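PDB 3D3Z: actibind from Aspergillus niger, which cleaves RNA as a ribonuclease of the T2 family, probably at any base but with a preference for adenylic acid. Local coordinates for residues Ala159-Ser164 with Ile230-Lys235; Asn24-Ser29 with Pro55-Gly60; Thr1-Ser6 with Lys206-Gly211; Tyr185-Gly190 with Ser197-Tyr202. All coordinates share one frame; numbering follows the deposited sequence.

Contact 1: residues Ala159-Ser164 with Ile230-Lys235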
loop_
_atom_site.group_PDB
_atom_site.type_symbol
_atom_site.label_atom_id
_atom_site.label_comp_id
_atom_site.label_asym_id
_atom_site.label_seq_id
_atom_site.Cartn_x
_atom_site.Cartn_y
_atom_site.Cartn_z
ATOM N N ALA A 159 -12.876 -15.088 9.285
ATOM C CA ALA A 159 -13.238 -14.765 10.651
ATOM C C ALA A 159 -14.718 -14.398 10.759
ATOM O O ALA A 159 -15.125 -13.830 11.755
ATOM C CB ALA A 159 -12.388 -13.606 11.126
ATOM N N GLY A 160 -15.517 -14.728 9.738
ATOM C CA GLY A 160 -16.953 -14.470 9.733
ATOM C C GLY A 160 -17.389 -13.019 9.560
ATOM O O GLY A 160 -18.537 -12.672 9.878
ATOM N N ILE A 161 -16.500 -12.162 9.051
ATOM C CA ILE A 161 -16.799 -10.737 8.847
ATOM C C ILE A 161 -16.934 -10.478 7.322
ATOM O O ILE A 161 -15.944 -10.434 6.585
ATOM C CB ILE A 161 -15.706 -9.843 9.475
ATOM C CG1 ILE A 161 -15.611 -10.071 11.000
ATOM C CG2 ILE A 161 -15.971 -8.392 9.183
ATOM C CD1 ILE A 161 -14.317 -9.665 11.617
ATOM N N THR A 162 -18.172 -10.393 6.851
ATOM C CA THR A 162 -18.453 -10.183 5.440
ATOM C C THR A 162 -19.375 -8.968 5.261
ATOM O O THR A 162 -20.116 -8.557 6.188
ATOM C CB THR A 162 -19.046 -11.455 4.798
ATOM O OG1 THR A 162 -20.299 -11.774 5.413
ATOM C CG2 THR A 162 -18.093 -12.626 4.948
ATOM N N PRO A 163 -19.299 -8.315 4.086
ATOM C CA PRO A 163 -20.165 -7.165 3.931
ATOM C C PRO A 163 -21.646 -7.513 4.125
ATOM O O PRO A 163 -22.090 -8.580 3.714
ATOM C CB PRO A 163 -19.881 -6.699 2.481
ATOM C CG PRO A 163 -18.497 -7.199 2.185
ATOM C CD PRO A 163 -18.435 -8.532 2.899
ATOM N N SER A 164 -22.383 -6.603 4.759
ATOM C CA SER A 164 -23.808 -6.826 5.119
ATOM C C SER A 164 -24.593 -5.513 5.190
ATOM O O SER A 164 -24.094 -4.511 5.706
ATOM C CB SER A 164 -23.907 -7.567 6.472
ATOM O OG SER A 164 -25.255 -7.759 6.891
ATOM N N ILE A 230 -19.839 -1.124 13.710
ATOM C CA ILE A 230 -19.143 -0.842 12.408
ATOM C C ILE A 230 -19.856 -1.510 11.248
ATOM O O ILE A 230 -20.134 -2.722 11.250
ATOM C CB ILE A 230 -17.643 -1.244 12.417
ATOM C CG1 ILE A 230 -16.857 -0.368 13.397
ATOM C CG2 ILE A 230 -16.997 -1.061 11.010
ATOM C CD1 ILE A 230 -15.477 -1.002 13.865
ATOM N N LYS A 231 -20.173 -0.706 10.246
ATOM C CA LYS A 231 -20.799 -1.238 9.065
ATOM C C LYS A 231 -19.736 -1.652 8.049
ATOM O O LYS A 231 -18.703 -1.015 7.934
ATOM C CB LYS A 231 -21.714 -0.215 8.410
ATOM C CG LYS A 231 -22.714 0.400 9.370
ATOM C CD LYS A 231 -23.668 1.335 8.665
ATOM C CE LYS A 231 -23.025 2.678 8.331
ATOM N NZ LYS A 231 -23.654 3.201 7.039
ATOM N N TYR A 232 -20.027 -2.737 7.350
ATOM C CA TYR A 232 -19.220 -3.237 6.239
ATOM C C TYR A 232 -20.122 -3.244 5.004
ATOM O O TYR A 232 -20.766 -4.248 4.697
ATOM C CB TYR A 232 -18.705 -4.619 6.588
ATOM C CG TYR A 232 -17.576 -5.215 5.757
ATOM C CD1 TYR A 232 -16.937 -4.517 4.720
ATOM C CD2 TYR A 232 -17.107 -6.494 6.067
ATOM C CE1 TYR A 232 -15.885 -5.111 4.011
ATOM C CE2 TYR A 232 -16.063 -7.077 5.376
ATOM C CZ TYR A 232 -15.457 -6.381 4.344
ATOM O OH TYR A 232 -14.428 -7.004 3.660
ATOM N N PRO A 233 -20.280 -2.082 4.362
ATOM C CA PRO A 233 -21.301 -2.000 3.303
ATOM C C PRO A 233 -20.995 -2.865 2.077
ATOM O O PRO A 233 -19.823 -2.933 1.660
ATOM C CB PRO A 233 -21.355 -0.508 2.970
ATOM C CG PRO A 233 -20.658 0.189 4.091
ATOM C CD PRO A 233 -19.655 -0.764 4.615
ATOM N N PRO A 234 -22.015 -3.589 1.558
ATOM C CA PRO A 234 -21.837 -4.377 0.358
ATOM C C PRO A 234 -21.580 -3.474 -0.856
ATOM O O PRO A 234 -22.160 -2.405 -0.960
ATOM C CB PRO A 234 -23.180 -5.143 0.225
ATOM C CG PRO A 234 -23.806 -5.081 1.564
ATOM C CD PRO A 234 -23.394 -3.740 2.096
ATOM N N LYS A 235 -20.639 -3.883 -1.715
ATOM C CA LYS A 235 -20.422 -3.174 -2.977
ATOM C C LYS A 235 -21.570 -3.461 -3.940
ATOM O O LYS A 235 -22.135 -4.545 -3.888
ATOM C CB LYS A 235 -19.071 -3.546 -3.594
ATOM C CG LYS A 235 -17.880 -3.169 -2.761
ATOM C CD LYS A 235 -16.605 -3.420 -3.567
ATOM C CE LYS A 235 -15.393 -2.846 -2.944
ATOM N NZ LYS A 235 -14.172 -3.279 -3.672
HETATM O O HOH W 1 -14.984 -9.848 3.962
HETATM O O HOH W 2 -22.338 -4.397 7.515
#

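Contact 2: residues Asn24-Ser29 with Pro55-Gly60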
loop_
_atom_site.group_PDB
_atom_site.type_symbol
_atom_site.label_atom_id
_atom_site.label_comp_id
_atom_site.label_asym_id
_atom_site.label_seq_id
_atom_site.Cartn_x
_atom_site.Cartn_y
_atom_site.Cartn_z
ATOM N N ASN A 24 16.274 1.625 4.231
ATOM C CA ASN A 24 15.178 2.588 4.164
ATOM C C ASN A 24 15.161 3.508 5.392
ATOM O O ASN A 24 14.940 3.057 6.525
ATOM C CB ASN A 24 13.814 1.873 3.965
ATOM C CG ASN A 24 13.638 1.308 2.555
ATOM O OD1 ASN A 24 13.326 2.056 1.603
ATOM N ND2 ASN A 24 13.818 -0.011 2.415
ATOM N N SER A 25 15.472 4.771 5.140
ATOM C CA SER A 25 15.630 5.782 6.160
ATOM C C SER A 25 15.682 7.121 5.491
ATOM O O SER A 25 16.373 7.295 4.463
ATOM C CB SER A 25 16.915 5.544 6.958
ATOM O OG SER A 25 17.074 6.466 8.021
ATOM N N PRO A 26 14.975 8.119 6.067
ATOM C CA PRO A 26 14.208 8.088 7.331
ATOM C C PRO A 26 12.856 7.355 7.215
ATOM O O PRO A 26 12.257 6.989 8.216
ATOM C CB PRO A 26 14.033 9.577 7.683
ATOM C CG PRO A 26 14.096 10.304 6.402
ATOM C CD PRO A 26 14.925 9.434 5.408
ATOM N N GLY A 27 12.423 7.106 5.986
ATOM C CA GLY A 27 11.191 6.361 5.724
ATOM C C GLY A 27 11.312 4.864 5.894
ATOM O O GLY A 27 11.193 4.122 4.940
ATOM N N GLY A 28 11.496 4.422 7.133
ATOM C CA GLY A 28 11.696 3.022 7.453
ATOM C C GLY A 28 10.452 2.243 7.783
ATOM O O GLY A 28 10.507 1.014 7.904
ATOM N N SER A 29 9.324 2.942 7.947
ATOM C CA SER A 29 8.028 2.300 8.122
ATOM C C SER A 29 7.266 2.406 6.801
ATOM O O SER A 29 6.920 3.508 6.353
ATOM C CB SER A 29 7.211 2.923 9.288
ATOM O OG SER A 29 5.958 2.283 9.349
ATOM N N PRO A 55 6.094 5.568 2.576
ATOM C CA PRO A 55 7.178 5.644 3.572
ATOM C C PRO A 55 6.879 6.623 4.743
ATOM O O PRO A 55 6.763 7.828 4.548
ATOM C CB PRO A 55 8.380 6.126 2.742
ATOM C CG PRO A 55 7.754 6.932 1.597
ATOM C CD PRO A 55 6.387 6.376 1.367
ATOM N N ASP A 56 6.714 6.094 5.940
ATOM C CA ASP A 56 6.583 6.923 7.097
ATOM C C ASP A 56 7.923 6.886 7.788
ATOM O O ASP A 56 8.638 5.845 7.803
ATOM C CB ASP A 56 5.569 6.347 8.093
ATOM C CG ASP A 56 4.098 6.748 7.817
ATOM O OD1 ASP A 56 3.750 7.223 6.697
ATOM O OD2 ASP A 56 3.312 6.547 8.796
ATOM N N ASN A 57 8.234 8.007 8.424
ATOM C CA ASN A 57 9.235 8.051 9.439
ATOM C C ASN A 57 8.898 7.104 10.560
ATOM O O ASN A 57 7.737 6.646 10.719
ATOM C CB ASN A 57 9.380 9.463 9.943
ATOM C CG ASN A 57 9.794 10.382 8.877
ATOM O OD1 ASN A 57 10.607 10.020 8.001
ATOM N ND2 ASN A 57 9.266 11.591 8.909
ATOM N N CYS A 58 9.918 6.751 11.325
ATOM C CA CYS A 58 9.735 5.737 12.347
ATOM C C CYS A 58 8.822 6.217 13.498
ATOM O O CYS A 58 8.243 5.407 14.178
ATOM C CB CYS A 58 11.077 5.249 12.862
ATOM S SG CYS A 58 12.089 4.479 11.494
ATOM N N ASP A 59 8.693 7.525 13.657
ATOM C CA ASP A 59 7.812 8.123 14.675
ATOM C C ASP A 59 6.381 8.363 14.173
ATOM O O ASP A 59 5.565 8.988 14.882
ATOM C CB ASP A 59 8.416 9.427 15.205
ATOM C CG ASP A 59 8.518 10.482 14.175
ATOM O OD1 ASP A 59 8.128 10.224 13.006
ATOM O OD2 ASP A 59 8.995 11.601 14.527
ATOM N N GLY A 60 6.057 7.903 12.965
ATOM C CA GLY A 60 4.719 8.095 12.416
ATOM C C GLY A 60 4.503 9.355 11.596
ATOM O O GLY A 60 3.472 9.480 10.927
HETATM O O HOH W 3 12.537 7.914 10.770
#

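Contact 3: residues Thr1-Ser6 with Lys206-Gly211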
loop_
_atom_site.group_PDB
_atom_site.type_symbol
_atom_site.label_atom_id
_atom_site.label_comp_id
_atom_site.label_asym_id
_atom_site.label_seq_id
_atom_site.Cartn_x
_atom_site.Cartn_y
_atom_site.Cartn_z
ATOM N N THR A 1 19.131 -3.812 -13.482
ATOM C CA THR A 1 17.882 -3.656 -12.674
ATOM C C THR A 1 18.280 -3.172 -11.265
ATOM O O THR A 1 19.442 -2.741 -11.033
ATOM C CB THR A 1 17.124 -4.986 -12.680
ATOM O OG1 THR A 1 18.064 -6.027 -12.367
ATOM C CG2 THR A 1 16.470 -5.248 -14.045
ATOM N N ILE A 2 17.360 -3.173 -10.312
ATOM C CA ILE A 2 17.727 -2.649 -8.986
ATOM C C ILE A 2 18.829 -3.504 -8.343
ATOM O O ILE A 2 18.873 -4.719 -8.484
ATOM C CB ILE A 2 16.494 -2.467 -8.044
ATOM C CG1 ILE A 2 16.753 -1.302 -7.070
ATOM C CG2 ILE A 2 16.154 -3.767 -7.343
ATOM C CD1 ILE A 2 15.497 -0.634 -6.512
ATOM N N ASP A 3 19.612 -2.806 -7.623
ATOM C CA ASP A 3 20.585 -3.434 -6.736
ATOM C C ASP A 3 19.982 -4.439 -5.753
ATOM O O ASP A 3 18.829 -4.300 -5.304
ATOM C CB ASP A 3 21.477 -2.365 -6.056
ATOM C CG ASP A 3 20.845 -1.691 -4.828
ATOM O OD1 ASP A 3 19.605 -1.749 -4.589
ATOM O OD2 ASP A 3 21.652 -1.071 -4.083
ATOM N N THR A 4 20.731 -5.502 -5.459
ATOM C CA THR A 4 20.250 -6.495 -4.530
ATOM C C THR A 4 20.983 -6.265 -3.229
ATOM O O THR A 4 22.056 -5.697 -3.211
ATOM C CB THR A 4 20.443 -7.923 -5.047
ATOM O OG1 THR A 4 21.787 -8.101 -5.500
ATOM C CG2 THR A 4 19.479 -8.199 -6.196
ATOM N N CYS A 5 20.340 -6.592 -2.132
ATOM C CA CYS A 5 20.928 -6.468 -0.818
ATOM C C CYS A 5 20.829 -7.832 -0.165
ATOM O O CYS A 5 19.975 -8.638 -0.529
ATOM C CB CYS A 5 20.141 -5.417 -0.004
ATOM S SG CYS A 5 19.970 -3.858 -0.828
ATOM N N SER A 6 21.708 -8.100 0.798
ATOM C CA SER A 6 21.671 -9.377 1.500
ATOM C C SER A 6 20.311 -9.579 2.196
ATOM O O SER A 6 19.717 -8.630 2.751
ATOM C CB SER A 6 22.802 -9.456 2.532
ATOM O OG SER A 6 22.501 -10.455 3.508
ATOM N N LYS A 206 14.091 -5.159 5.211
ATOM C CA LYS A 206 15.488 -5.588 5.118
ATOM C C LYS A 206 15.888 -5.471 3.651
ATOM O O LYS A 206 15.316 -6.134 2.802
ATOM C CB LYS A 206 15.614 -7.031 5.577
ATOM C CG LYS A 206 15.244 -7.258 7.041
ATOM C CD LYS A 206 15.054 -8.754 7.374
ATOM C CE LYS A 206 16.386 -9.442 7.691
ATOM N NZ LYS A 206 17.073 -8.930 8.939
ATOM N N GLY A 207 16.819 -4.573 3.375
ATOM C CA GLY A 207 17.244 -4.290 2.019
ATOM C C GLY A 207 16.503 -3.146 1.340
ATOM O O GLY A 207 16.166 -2.114 1.940
ATOM N N SER A 208 16.283 -3.334 0.052
ATOM C CA SER A 208 15.645 -2.311 -0.757
ATOM C C SER A 208 14.129 -2.441 -0.662
ATOM O O SER A 208 13.615 -3.524 -0.465
ATOM C CB SER A 208 16.049 -2.470 -2.230
ATOM O OG SER A 208 15.460 -1.478 -3.048
ATOM N N ALA A 209 13.442 -1.312 -0.806
ATOM C CA ALA A 209 11.977 -1.324 -0.936
ATOM C C ALA A 209 11.551 -2.085 -2.160
ATOM O O ALA A 209 10.440 -2.590 -2.174
ATOM C CB ALA A 209 11.389 0.099 -0.986
ATOM N N ILE A 210 12.417 -2.159 -3.203
ATOM C CA ILE A 210 12.161 -3.041 -4.342
ATOM C C ILE A 210 12.892 -4.357 -4.188
ATOM O O ILE A 210 14.092 -4.421 -4.344
ATOM C CB ILE A 210 12.589 -2.416 -5.721
ATOM C CG1 ILE A 210 12.065 -0.974 -5.857
ATOM C CG2 ILE A 210 12.190 -3.350 -6.865
ATOM C CD1 ILE A 210 10.596 -0.817 -6.150
ATOM N N GLY A 211 12.163 -5.400 -3.867
ATOM C CA GLY A 211 12.728 -6.726 -3.728
ATOM C C GLY A 211 13.260 -7.098 -2.358
ATOM O O GLY A 211 13.659 -8.247 -2.158
HETATM O O HOH W 4 16.624 -5.453 -4.188
HETATM O O HOH W 5 17.745 -0.210 -3.534
HETATM O O HOH W 6 16.674 -8.698 1.912
#

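Contact 4: residues Tyr185-Gly190 with Ser197-Tyr202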
loop_
_atom_site.group_PDB
_atom_site.type_symbol
_atom_site.label_atom_id
_atom_site.label_comp_id
_atom_site.label_asym_id
_atom_site.label_seq_id
_atom_site.Cartn_x
_atom_site.Cartn_y
_atom_site.Cartn_z
ATOM N N TYR A 185 0.248 -8.494 13.926
ATOM C CA TYR A 185 0.139 -7.045 13.978
ATOM C C TYR A 185 -1.080 -6.587 13.195
ATOM O O TYR A 185 -1.176 -6.824 11.986
ATOM C CB TYR A 185 1.363 -6.389 13.393
ATOM C CG TYR A 185 2.587 -6.583 14.216
ATOM C CD1 TYR A 185 2.808 -5.816 15.351
ATOM C CD2 TYR A 185 3.541 -7.531 13.867
ATOM C CE1 TYR A 185 3.981 -5.968 16.128
ATOM C CE2 TYR A 185 4.703 -7.709 14.647
ATOM C CZ TYR A 185 4.913 -6.918 15.775
ATOM O OH TYR A 185 6.044 -7.082 16.549
ATOM N N PRO A 186 -2.048 -5.959 13.886
ATOM C CA PRO A 186 -3.196 -5.417 13.180
ATOM C C PRO A 186 -2.802 -4.237 12.303
ATOM O O PRO A 186 -1.861 -3.534 12.637
ATOM C CB PRO A 186 -4.136 -4.937 14.307
ATOM C CG PRO A 186 -3.371 -5.009 15.537
ATOM C CD PRO A 186 -2.128 -5.763 15.348
ATOM N N PRO A 187 -3.544 -4.010 11.206
ATOM C CA PRO A 187 -3.361 -2.746 10.456
ATOM C C PRO A 187 -3.980 -1.576 11.243
ATOM O O PRO A 187 -4.755 -1.818 12.155
ATOM C CB PRO A 187 -4.136 -3.003 9.167
ATOM C CG PRO A 187 -5.214 -3.984 9.574
ATOM C CD PRO A 187 -4.578 -4.880 10.606
ATOM N N TYR A 188 -3.648 -0.337 10.907
ATOM C CA TYR A 188 -4.614 0.741 11.076
ATOM C C TYR A 188 -5.952 0.393 10.380
ATOM O O TYR A 188 -5.985 -0.000 9.215
ATOM C CB TYR A 188 -4.067 2.065 10.564
ATOM C CG TYR A 188 -5.100 3.148 10.519
ATOM C CD1 TYR A 188 -5.413 3.910 11.667
ATOM C CD2 TYR A 188 -5.792 3.423 9.336
ATOM C CE1 TYR A 188 -6.393 4.924 11.607
ATOM C CE2 TYR A 188 -6.759 4.421 9.274
ATOM C CZ TYR A 188 -7.061 5.157 10.412
ATOM O OH TYR A 188 -8.018 6.151 10.286
ATOM N N VAL A 189 -7.057 0.532 11.128
ATOM C CA VAL A 189 -8.418 0.377 10.613
ATOM C C VAL A 189 -9.127 1.746 10.553
ATOM O O VAL A 189 -9.356 2.379 11.589
ATOM C CB VAL A 189 -9.212 -0.640 11.454
ATOM C CG1 VAL A 189 -10.614 -0.904 10.834
ATOM C CG2 VAL A 189 -8.420 -1.925 11.557
ATOM N N GLY A 190 -9.497 2.171 9.337
ATOM C CA GLY A 190 -10.095 3.477 9.097
ATOM C C GLY A 190 -11.557 3.347 8.714
ATOM O O GLY A 190 -11.911 2.492 7.907
ATOM N N SER A 197 -13.661 1.326 5.698
ATOM C CA SER A 197 -13.249 2.195 4.598
ATOM C C SER A 197 -11.768 2.062 4.164
ATOM O O SER A 197 -11.490 2.050 2.984
ATOM C CB SER A 197 -13.496 3.625 5.010
ATOM O OG SER A 197 -13.115 4.451 3.948
ATOM N N GLN A 198 -10.836 2.033 5.114
ATOM C CA GLN A 198 -9.390 2.061 4.828
ATOM C C GLN A 198 -8.611 1.141 5.767
ATOM O O GLN A 198 -9.001 0.973 6.946
ATOM C CB GLN A 198 -8.864 3.488 4.992
ATOM C CG GLN A 198 -9.456 4.509 3.979
ATOM C CD GLN A 198 -8.685 5.790 3.896
ATOM O OE1 GLN A 198 -7.465 5.763 3.780
ATOM N NE2 GLN A 198 -9.401 6.955 3.960
ATOM N N LEU A 199 -7.495 0.622 5.260
ATOM C CA LEU A 199 -6.551 -0.223 6.008
ATOM C C LEU A 199 -5.109 0.216 5.688
ATOM O O LEU A 199 -4.764 0.530 4.504
ATOM C CB LEU A 199 -6.763 -1.700 5.688
ATOM C CG LEU A 199 -8.093 -2.398 6.017
ATOM C CD1 LEU A 199 -8.108 -3.821 5.497
ATOM C CD2 LEU A 199 -8.383 -2.371 7.544
ATOM N N TYR A 200 -4.286 0.369 6.740
ATOM C CA TYR A 200 -2.813 0.541 6.587
ATOM C C TYR A 200 -2.073 -0.604 7.282
ATOM O O TYR A 200 -2.075 -0.718 8.516
ATOM C CB TYR A 200 -2.243 1.832 7.157
ATOM C CG TYR A 200 -2.953 3.155 6.976
ATOM C CD1 TYR A 200 -3.911 3.391 5.965
ATOM C CD2 TYR A 200 -2.636 4.220 7.822
ATOM C CE1 TYR A 200 -4.518 4.627 5.840
ATOM C CE2 TYR A 200 -3.240 5.453 7.696
ATOM C CZ TYR A 200 -4.168 5.667 6.704
ATOM O OH TYR A 200 -4.747 6.924 6.597
ATOM N N TYR A 201 -1.432 -1.448 6.480
ATOM C CA TYR A 201 -0.555 -2.506 6.992
ATOM C C TYR A 201 0.877 -1.996 7.030
ATOM O O TYR A 201 1.436 -1.634 5.995
ATOM C CB TYR A 201 -0.665 -3.743 6.118
ATOM C CG TYR A 201 -2.001 -4.443 6.036
ATOM C CD1 TYR A 201 -2.304 -5.520 6.893
ATOM C CD2 TYR A 201 -2.934 -4.125 5.057
ATOM C CE1 TYR A 201 -3.490 -6.218 6.767
ATOM C CE2 TYR A 201 -4.117 -4.812 4.958
ATOM C CZ TYR A 201 -4.404 -5.829 5.841
ATOM O OH TYR A 201 -5.564 -6.543 5.750
ATOM N N TYR A 202 1.469 -1.972 8.233
ATOM C CA TYR A 202 2.810 -1.442 8.464
ATOM C C TYR A 202 3.860 -2.546 8.367
ATOM O O TYR A 202 3.606 -3.725 8.703
ATOM C CB TYR A 202 2.930 -0.757 9.832
ATOM C CG TYR A 202 2.099 0.510 9.993
ATOM C CD1 TYR A 202 2.694 1.745 10.083
ATOM C CD2 TYR A 202 0.703 0.453 10.083
ATOM C CE1 TYR A 202 1.919 2.925 10.224
ATOM C CE2 TYR A 202 -0.080 1.628 10.242
ATOM C CZ TYR A 202 0.541 2.835 10.328
ATOM O OH TYR A 202 -0.226 3.974 10.476
HETATM O O HOH W 7 0.440 -3.028 11.151
#

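Contact 1: residues Ala159-Ser164 with Ile230-Lys235
P163 lies over the ring of Y232 in a CH-pi contact. CG sits almost on the ring normal, 9° off it, with 3.8 Å between P163 CG and the centroid of the Y232 ring. The two side chains run side by side and point the same way; Y232 CG, anti to the backbone N (chi1 -165°), sets the ring beside P163. P163 CD extends the cover toward the CE2 side of the ring, 3.7 Å from Y232 CE2.

Aliphatic packing completes the surroundings. I161 crosses Y232 at about a right angle and brings CG2 to 3.8 Å from Y232 CD2. P163 CB meets P234 CA at 3.7 Å, and the P234 ring puts CG against the backbone of S164.

The polar links are few. S164, modelled in two conformers, gives its N-H to Y232 O at 2.9 Å (153° at the hydrogen), nearly along the C=O axis. The same Y232 O takes a CA-H...O contact from P163 CA at 3.1 Å. A water accepts from Y232 OH and donates to I161 O, itself at the edge of the ring and in its plane; the hydroxyl is also bonded to W48 NE1, so both its donating and its accepting roles are used.

This is a meeting of two loops away from the annotated sites. Just before it, helix 152-158 ends in a Schellman motif with G160 as C-prime residue. Y153 and L156 of that helix and L196 of strand 195-206 pack on Y232, while W36 meets its ring edge-to-face.

Contact 2: residues Asn24-Ser29 with Pro55-Gly60
S29 and D56 form an antiparallel hydrogen-bonded pair where strands 29-35 and 49-56 of the central sheet come together. D56 N donates to S29 O at 2.6 Å, a short and nearly straight bond (168°), and S29 N returns one to D56 O at 3.0 Å. G28 and S29 both face D56, a classic beta bulge at the start of strand 29-35; G28 N, at 3.3 Å from D56 O, has too poor an angle to bond.

Just before the bulge, G27 is the centre of an inverse gamma turn closed by G28 N on P26 O. That turn brings G27 CA to 3.3 Å from D56 O, a CA-H...O contact. P26 O, for its part, receives N57 CA-H almost in line and takes a water that in turn accepts from C58 N, so the loop and the type I turn N57-G60 are tied through one oxygen.

Packing lies outside this backbone core. P55, whose side chain is about 4 Å from that of H115, a predicted active-site residue, rests CB against G27; C58 is fixed by its disulfide to C13. N57 runs alongside P26: its ND2 bonds T61 OG1, while N57 OD1 touches P26 CB at 3.5 Å.

Contact 3: residues Thr1-Ser6 with Lys206-Gly211
I2 drives its CD1 end into I210, the two side chains crossing at about a right angle. In the conformer described, one of two modelled for I2, CD1 lies 3.5 Å from I210 CB and equally near I210 CG1. The I2 branch methyl CG2 meets I210 CG2 at 4.0 Å. I2 CG1 is roughly anti to the backbone N (chi1 -150°), and CG2 falls in the crowded position between the backbone N and the carbonyl carbon, a placement left tentative by the two conformers. I2 CD1 also reaches S208, 3.6 Å from its OG.

C5 points toward the other segment as well, but onto backbone. Its CB is 3.7 Å from G207 CA, and SG, anti to the carbonyl carbon (chi1 -53°), passes over to S208 N at 3.8 Å before joining C22 in a disulfide. The two segments run roughly antiparallel here, yet no direct hydrogen bond spans them.

S208 OG accepts from I210 N at 3.1 Å, an ST turn that shapes the link between strands 195-206 and 213-216; it also has a weak bond with T121 O and a water partner that lies close to D3 OD1. D138 and Q142 of helix 134-147 also touch I210, and Y127 packs on I2.

Water supplies further polar joints. One molecule donates to both D3 O and I210 O, 2.7 Å from D3 O, and another donates to S6 O and K206 O. Apolar groups thus do the direct touching, while facing carbonyl oxygens, which cannot bond each other, are joined by waters that donate to both.

Contact 4: residues Tyr185-Gly190 with Ser197-Tyr202
Y188 and Y200 sit at a hydrogen-bonded pair of the antiparallel hairpin formed by strands 188-192 and 195-206. The two side chains lie side by side and point the same way. Y188 CG is anti to the backbone N (chi1 171°) and Y200 CG anti to the carbonyl carbon (chi1 -42°), which brings the rings together. Y188 CD2 lies 3.5 Å above the plane of the Y200 ring, over its centre; the planes are inclined at 31°, an oblique pair in which Y188 CD2 and Y200 CD2, 3.6 Å apart, are the closest atoms. W54 meets Y200 edge-to-face.

Y188 CB also reaches the edge of Y202, 4.0 Å from CE2. On the other face of the hairpin, V189 CG2 and L199 CD2 touch at 4.0 Å, where L178 of helix 171-179 also packs on L199. P187, just before the strand, lays CB over the face of Y201, offset toward the rim, 4.0 Å from the ring centroid; Y201 OH is bonded to S152 OG.

The ladder is uneven. Y200 N donates to Y188 O at 3.0 Å, whereas the return bond from Y188 N to Y200 O is weak; G190 N to Q198 O is the shortest, at 2.7 Å. Q198, whose side chain is about 4 Å from that of H51, a predicted active-site residue, shares with S197 a classic beta bulge opposite G190. There G190 O accepts two bonds, from S197 N in the carbonyl plane and from Q198 N above it, each at 3.0 Å.

In the fold
Contacts 2 and 4 are the buried ones and belong to the same antiparallel sheet: they touch where S29 OG packs on the Y202 ring, and each includes a residue near the predicted active site. Backbone bonds and beta bulges carry both, with contact 4 adding the heavier aromatic load. Contacts 1 and 3 are only partly buried, join loops, and lie on opposite sides of the chain's centre, about 37 Å apart between centres. Contact 1 relies on proline and tyrosine packing with a single direct hydrogen bond, contact 3 on aliphatic touch and water bridges. Contacts 2 and 3 meet through N24, packed on G207, and each holds one cysteine of a different disulfide.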